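Local coordinates for dipeptide transport protein DPPA (Bacillus subtilis, PDB 1HI9) that hydrolyses N-terminal residues from peptides containing D-amino acids, as a zinc-dependent, self-compartmentalizing homodecameric aminopeptidase, at residues Pro236-Lys241 with Val247-Lys252; His115-Gly120 with Ala260-Thr265. All coordinates share one frame; numbering follows the deposited sequence.

Contact 1: residues Pro236-Lys241 with Val247-Lys252; sequences PGTEIK and VQFQAK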
loop_
_atom_site.group_PDB
_atom_site.type_symbol
_atom_site.label_atom_id
_atom_site.label_comp_id
_atom_site.label_asym_id
_atom_site.label_seq_id
_atom_site.Cartn_x
_atom_site.Cartn_y
_atom_site.Cartn_z
ATOM N N PRO A 236 23.231 -28.914 -16.312
ATOM C CA PRO A 236 24.129 -29.827 -17.022
ATOM C C PRO A 236 23.442 -31.156 -17.325
ATOM O O PRO A 236 22.674 -31.667 -16.510
ATOM C CB PRO A 236 25.288 -30.000 -16.043
ATOM C CG PRO A 236 25.302 -28.697 -15.299
ATOM C CD PRO A 236 23.836 -28.469 -15.043
ATOM N N GLY A 237 23.722 -31.712 -18.496
ATOM C CA GLY A 237 23.120 -32.980 -18.868
ATOM C C GLY A 237 21.776 -32.869 -19.571
ATOM O O GLY A 237 21.160 -33.888 -19.882
ATOM N N THR A 238 21.321 -31.644 -19.829
ATOM C CA THR A 238 20.045 -31.430 -20.501
ATOM C C THR A 238 20.233 -30.999 -21.945
ATOM O O THR A 238 21.309 -30.559 -22.340
ATOM C CB THR A 238 19.201 -30.327 -19.808
ATOM O OG1 THR A 238 19.881 -29.065 -19.909
ATOM C CG2 THR A 238 18.964 -30.670 -18.352
ATOM N N GLU A 239 19.162 -31.113 -22.726
ATOM C CA GLU A 239 19.186 -30.717 -24.129
ATOM C C GLU A 239 17.759 -30.406 -24.592
ATOM O O GLU A 239 16.802 -31.068 -24.186
ATOM C CB GLU A 239 19.790 -31.848 -24.978
ATOM C CG GLU A 239 19.722 -31.623 -26.490
ATOM C CD GLU A 239 20.071 -32.877 -27.307
ATOM O OE1 GLU A 239 19.828 -32.886 -28.540
ATOM O OE2 GLU A 239 20.590 -33.854 -26.718
ATOM N N ILE A 240 17.623 -29.384 -25.428
ATOM C CA ILE A 240 16.323 -29.015 -25.960
ATOM C C ILE A 240 16.125 -29.679 -27.315
ATOM O O ILE A 240 17.006 -29.631 -28.172
ATOM C CB ILE A 240 16.194 -27.490 -26.148
ATOM C CG1 ILE A 240 16.236 -26.793 -24.790
ATOM C CG2 ILE A 240 14.890 -27.159 -26.867
ATOM C CD1 ILE A 240 16.127 -25.295 -24.870
ATOM N N LYS A 241 14.970 -30.307 -27.500
ATOM C CA LYS A 241 14.646 -30.971 -28.756
ATOM C C LYS A 241 14.289 -29.867 -29.749
ATOM O O LYS A 241 13.266 -29.193 -29.594
ATOM C CB LYS A 241 13.454 -31.902 -28.546
ATOM C CG LYS A 241 13.340 -33.044 -29.544
ATOM C CD LYS A 241 14.246 -34.233 -29.180
ATOM C CE LYS A 241 15.697 -34.018 -29.617
ATOM N NZ LYS A 241 15.829 -34.000 -31.104
ATOM N N VAL A 247 12.607 -30.278 -23.017
ATOM C CA VAL A 247 13.988 -30.454 -22.591
ATOM C C VAL A 247 14.126 -31.879 -22.072
ATOM O O VAL A 247 13.267 -32.355 -21.335
ATOM C CB VAL A 247 14.360 -29.458 -21.481
ATOM C CG1 VAL A 247 15.828 -29.606 -21.116
ATOM C CG2 VAL A 247 14.050 -28.038 -21.939
ATOM N N GLN A 248 15.192 -32.564 -22.475
ATOM C CA GLN A 248 15.390 -33.942 -22.053
ATOM C C GLN A 248 16.611 -34.116 -21.156
ATOM O O GLN A 248 17.580 -33.357 -21.227
ATOM C CB GLN A 248 15.523 -34.859 -23.271
ATOM C CG GLN A 248 14.398 -34.719 -24.273
ATOM C CD GLN A 248 14.406 -35.830 -25.299
ATOM O OE1 GLN A 248 15.453 -36.158 -25.859
ATOM N NE2 GLN A 248 13.232 -36.420 -25.552
ATOM N N PHE A 249 16.550 -35.134 -20.313
ATOM C CA PHE A 249 17.625 -35.434 -19.393
ATOM C C PHE A 249 17.747 -36.943 -19.192
ATOM O O PHE A 249 16.817 -37.583 -18.695
ATOM C CB PHE A 249 17.352 -34.762 -18.043
ATOM C CG PHE A 249 18.349 -35.118 -16.976
ATOM C CD1 PHE A 249 19.615 -34.535 -16.967
ATOM C CD2 PHE A 249 18.048 -36.085 -16.023
ATOM C CE1 PHE A 249 20.561 -34.911 -16.030
ATOM C CE2 PHE A 249 18.990 -36.468 -15.081
ATOM C CZ PHE A 249 20.251 -35.881 -15.085
ATOM N N GLN A 250 18.892 -37.505 -19.579
ATOM C CA GLN A 250 19.143 -38.932 -19.414
ATOM C C GLN A 250 19.611 -39.124 -17.974
ATOM O O GLN A 250 20.648 -38.591 -17.574
ATOM C CB GLN A 250 20.223 -39.404 -20.397
ATOM C CG GLN A 250 20.736 -40.819 -20.144
ATOM C CD GLN A 250 19.671 -41.896 -20.311
ATOM O OE1 GLN A 250 19.255 -42.219 -21.421
ATOM N NE2 GLN A 250 19.220 -42.451 -19.193
ATOM N N ALA A 251 18.831 -39.865 -17.194
ATOM C CA ALA A 251 19.141 -40.109 -15.787
ATOM C C ALA A 251 19.738 -41.493 -15.556
ATOM O O ALA A 251 19.583 -42.388 -16.384
ATOM C CB ALA A 251 17.878 -39.952 -14.948
ATOM N N LYS A 252 20.412 -41.655 -14.421
ATOM C CA LYS A 252 21.029 -42.926 -14.057
ATOM C C LYS A 252 19.983 -43.883 -13.494
ATOM O O LYS A 252 20.107 -45.097 -13.633
ATOM C CB LYS A 252 22.122 -42.711 -13.008
ATOM C CG LYS A 252 23.229 -41.764 -13.444
ATOM C CD LYS A 252 24.392 -41.740 -12.439
ATOM C CE LYS A 252 23.966 -41.259 -11.040
ATOM N NZ LYS A 252 23.031 -42.200 -10.322
HETATM O O HOH W 1 21.614 -36.312 -19.297
#

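Contact 2: residues His115-Gly120 with Ala260-Thr265; sequences HSMIFG and AMLVMT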
loop_
_atom_site.group_PDB
_atom_site.type_symbol
_atom_site.label_atom_id
_atom_site.label_comp_id
_atom_site.label_asym_id
_atom_site.label_seq_id
_atom_site.Cartn_x
_atom_site.Cartn_y
_atom_site.Cartn_z
ATOM N N HIS A 115 -2.625 -29.597 -13.461
ATOM C CA HIS A 115 -1.269 -29.077 -13.637
ATOM C C HIS A 115 -0.294 -30.154 -13.196
ATOM O O HIS A 115 -0.719 -31.198 -12.714
ATOM C CB HIS A 115 -1.043 -27.814 -12.805
ATOM C CG HIS A 115 -1.050 -28.061 -11.330
ATOM N ND1 HIS A 115 -2.211 -28.280 -10.619
ATOM C CD2 HIS A 115 -0.038 -28.176 -10.440
ATOM C CE1 HIS A 115 -1.914 -28.513 -9.355
ATOM N NE2 HIS A 115 -0.601 -28.455 -9.218
ATOM N N SER A 116 0.997 -29.897 -13.387
ATOM C CA SER A 116 2.058 -30.825 -13.005
ATOM C C SER A 116 3.227 -30.071 -12.367
ATOM O O SER A 116 4.058 -29.507 -13.073
ATOM C CB SER A 116 2.567 -31.593 -14.229
ATOM O OG SER A 116 1.550 -32.384 -14.798
ATOM N N MET A 117 3.275 -30.078 -11.036
ATOM C CA MET A 117 4.308 -29.401 -10.243
ATOM C C MET A 117 4.252 -27.875 -10.344
ATOM O O MET A 117 4.017 -27.202 -9.348
ATOM C CB MET A 117 5.700 -29.902 -10.621
ATOM C CG MET A 117 5.960 -31.361 -10.247
ATOM S SD MET A 117 5.656 -31.754 -8.483
ATOM C CE MET A 117 7.068 -30.964 -7.682
ATOM N N ILE A 118 4.476 -27.326 -11.536
ATOM C CA ILE A 118 4.419 -25.873 -11.720
ATOM C C ILE A 118 3.508 -25.561 -12.895
ATOM O O ILE A 118 3.274 -26.418 -13.744
ATOM C CB ILE A 118 5.810 -25.285 -12.008
ATOM C CG1 ILE A 118 6.388 -25.938 -13.265
ATOM C CG2 ILE A 118 6.723 -25.514 -10.817
ATOM C CD1 ILE A 118 7.612 -25.245 -13.802
ATOM N N PHE A 119 2.998 -24.334 -12.940
ATOM C CA PHE A 119 2.102 -23.918 -14.016
ATOM C C PHE A 119 2.780 -24.027 -15.372
ATOM O O PHE A 119 2.125 -24.263 -16.388
ATOM C CB PHE A 119 1.645 -22.469 -13.795
ATOM C CG PHE A 119 0.755 -22.289 -12.589
ATOM C CD1 PHE A 119 0.962 -21.225 -11.703
ATOM C CD2 PHE A 119 -0.299 -23.168 -12.346
ATOM C CE1 PHE A 119 0.142 -21.045 -10.587
ATOM C CE2 PHE A 119 -1.130 -23.002 -11.234
ATOM C CZ PHE A 119 -0.909 -21.934 -10.355
ATOM N N GLY A 120 4.099 -23.872 -15.377
ATOM C CA GLY A 120 4.841 -23.919 -16.620
ATOM C C GLY A 120 4.990 -25.228 -17.381
ATOM O O GLY A 120 5.386 -25.206 -18.547
ATOM N N ALA A 260 16.005 -34.359 -11.022
ATOM C CA ALA A 260 16.262 -33.541 -12.191
ATOM C C ALA A 260 14.976 -32.767 -12.476
ATOM O O ALA A 260 15.019 -31.609 -12.888
ATOM C CB ALA A 260 16.637 -34.415 -13.377
ATOM N N MET A 261 13.831 -33.409 -12.247
ATOM C CA MET A 261 12.540 -32.765 -12.470
ATOM C C MET A 261 12.399 -31.581 -11.521
ATOM O O MET A 261 11.998 -30.497 -11.930
ATOM C CB MET A 261 11.401 -33.771 -12.253
ATOM C CG MET A 261 9.992 -33.194 -12.359
ATOM S SD MET A 261 9.433 -32.443 -10.808
ATOM C CE MET A 261 9.388 -33.904 -9.779
ATOM N N LEU A 262 12.752 -31.790 -10.257
ATOM C CA LEU A 262 12.663 -30.736 -9.252
ATOM C C LEU A 262 13.470 -29.509 -9.639
ATOM O O LEU A 262 12.974 -28.381 -9.575
ATOM C CB LEU A 262 13.140 -31.261 -7.904
ATOM C CG LEU A 262 12.257 -32.356 -7.288
ATOM C CD1 LEU A 262 12.890 -32.851 -5.996
ATOM C CD2 LEU A 262 10.856 -31.801 -7.018
ATOM N N VAL A 263 14.717 -29.725 -10.036
ATOM C CA VAL A 263 15.592 -28.633 -10.442
ATOM C C VAL A 263 15.130 -27.937 -11.725
ATOM O O VAL A 263 15.045 -26.709 -11.760
ATOM C CB VAL A 263 17.035 -29.138 -10.629
ATOM C CG1 VAL A 263 17.918 -28.020 -11.164
ATOM C CG2 VAL A 263 17.569 -29.630 -9.292
ATOM N N MET A 264 14.846 -28.715 -12.770
ATOM C CA MET A 264 14.390 -28.163 -14.043
ATOM C C MET A 264 13.109 -27.351 -13.903
ATOM O O MET A 264 12.985 -26.293 -14.514
ATOM C CB MET A 264 14.174 -29.279 -15.069
ATOM C CG MET A 264 15.462 -29.808 -15.711
ATOM S SD MET A 264 15.155 -31.254 -16.812
ATOM C CE MET A 264 15.625 -32.503 -15.748
ATOM N N THR A 265 12.151 -27.832 -13.114
ATOM C CA THR A 265 10.920 -27.074 -12.939
ATOM C C THR A 265 11.196 -25.835 -12.081
ATOM O O THR A 265 10.614 -24.770 -12.302
ATOM C CB THR A 265 9.801 -27.940 -12.279
ATOM O OG1 THR A 265 10.257 -28.489 -11.024
ATOM C CG2 THR A 265 9.405 -29.065 -13.207
#

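Contact 1: residues Pro236-Lys241 with Val247-Lys252
The carbonyl oxygen of E239 is approached by two backbone groups of the partner strand. Q248 N donates to it at 2.8 Å along an almost straight path (168° at the hydrogen), and V247 CA adds a CH···O contact of 3.3 Å to the same E239 O. Q248 O takes a longer, more bent bond from E239 N at 3.1 Å, with the CA-H of T238 beside it. This reciprocal pair marks E239 and Q248 as the hydrogen-bonded pair of an antiparallel beta hairpin, with their side chains on its more exposed face. Toward the turn, I240 faces V247 in a non-hydrogen-bonded pair. V247 shows how a branched residue can serve two neighbours at once: with CG1 anti to the backbone N (chi1 -177°), CG1 meets T238 CB at 3.7 Å, while CG2 meets I240 CG1 at 3.8 Å. At the far end the F249 ring carries the contact. Its CE1 edge meets P236 O near the ring plane, at 3.9 Å, and G237 O comes obliquely to F249 CD1 at 3.4 Å. G237 suits this spot, since a side chain there would run into F249 CE1 and into the carbonyl of P236. An alanine at F249 would probably open a gap between the backbone of P236-G237 and helix 254-268, where A260 and M264 now pack on the ring. The T238 hydroxyl is hydrogen-bonded outside the hairpin, with M235 O and N233 OD1. Strand 238-240 is an edge strand of the five-strand antiparallel sheet within this chain, and the backbones of V247 and F249 hydrogen-bond onward to I221 and L219 of strand 218-223. Helix 226-232 packs on I240 and V247, while helix 254-268 covers F249.

Contact 2: residues His115-Gly120 with Ala260-Thr265
M117 and M261 meet beside the aromatic side chain of F124, which touches both, in a loop-on-helix contact of this M55 peptidase. On the active-site side of the loop, H115, the catalytic nucleophile, stacks its ring with that of H104, a zinc ligand, and meets F273 of a neighbouring subunit edge-to-face. Segment 115-120 belongs to the loop that leads from strand 97-103 of the mixed sheet to strand 121-126 of the antiparallel sheet, and helix 254-268 packs against it through M261, L262 and T265. The first meeting is between the two methionines: the M117 CG methylene lies 3.7 Å from M261 SD, the chains crossing at about a right angle. The M117 chain then bends at both of its later torsions (chi2 -54°, chi3 -73°), which carries CE on to L262 CD2 at 3.9 Å. M117 N donates to OE2 of E133, a zinc ligand, so M117 is a second-shell residue of the metal site, its side chain about 6 Å from a zinc ion. One residue on, I118 approaches T265 at a slant, its CD1 reaching 3.8 Å from T265 CB and 3.4 Å from the backbone T265 O.

Read from the N terminus, segment 115-120 comes first, in the loop between strands 97-103 and 121-126. The chain then runs through 139 residues of helices, strands and loops before segment 260-265 returns to it and contact 2 closes that long excursion. Contact 1 forms entirely within it, closing the short connection of five residues between 236-241 and 247-252, so the two nest and do not cross. The hairpin's second strand leads directly into helix 254-268, and there the contacts meet: F249 CD2 lies 3.4 Å from A260 CB. Their centres are about 14 Å apart. Together they tie the edge of the antiparallel sheet, through one helix, to the loop beside the zinc site.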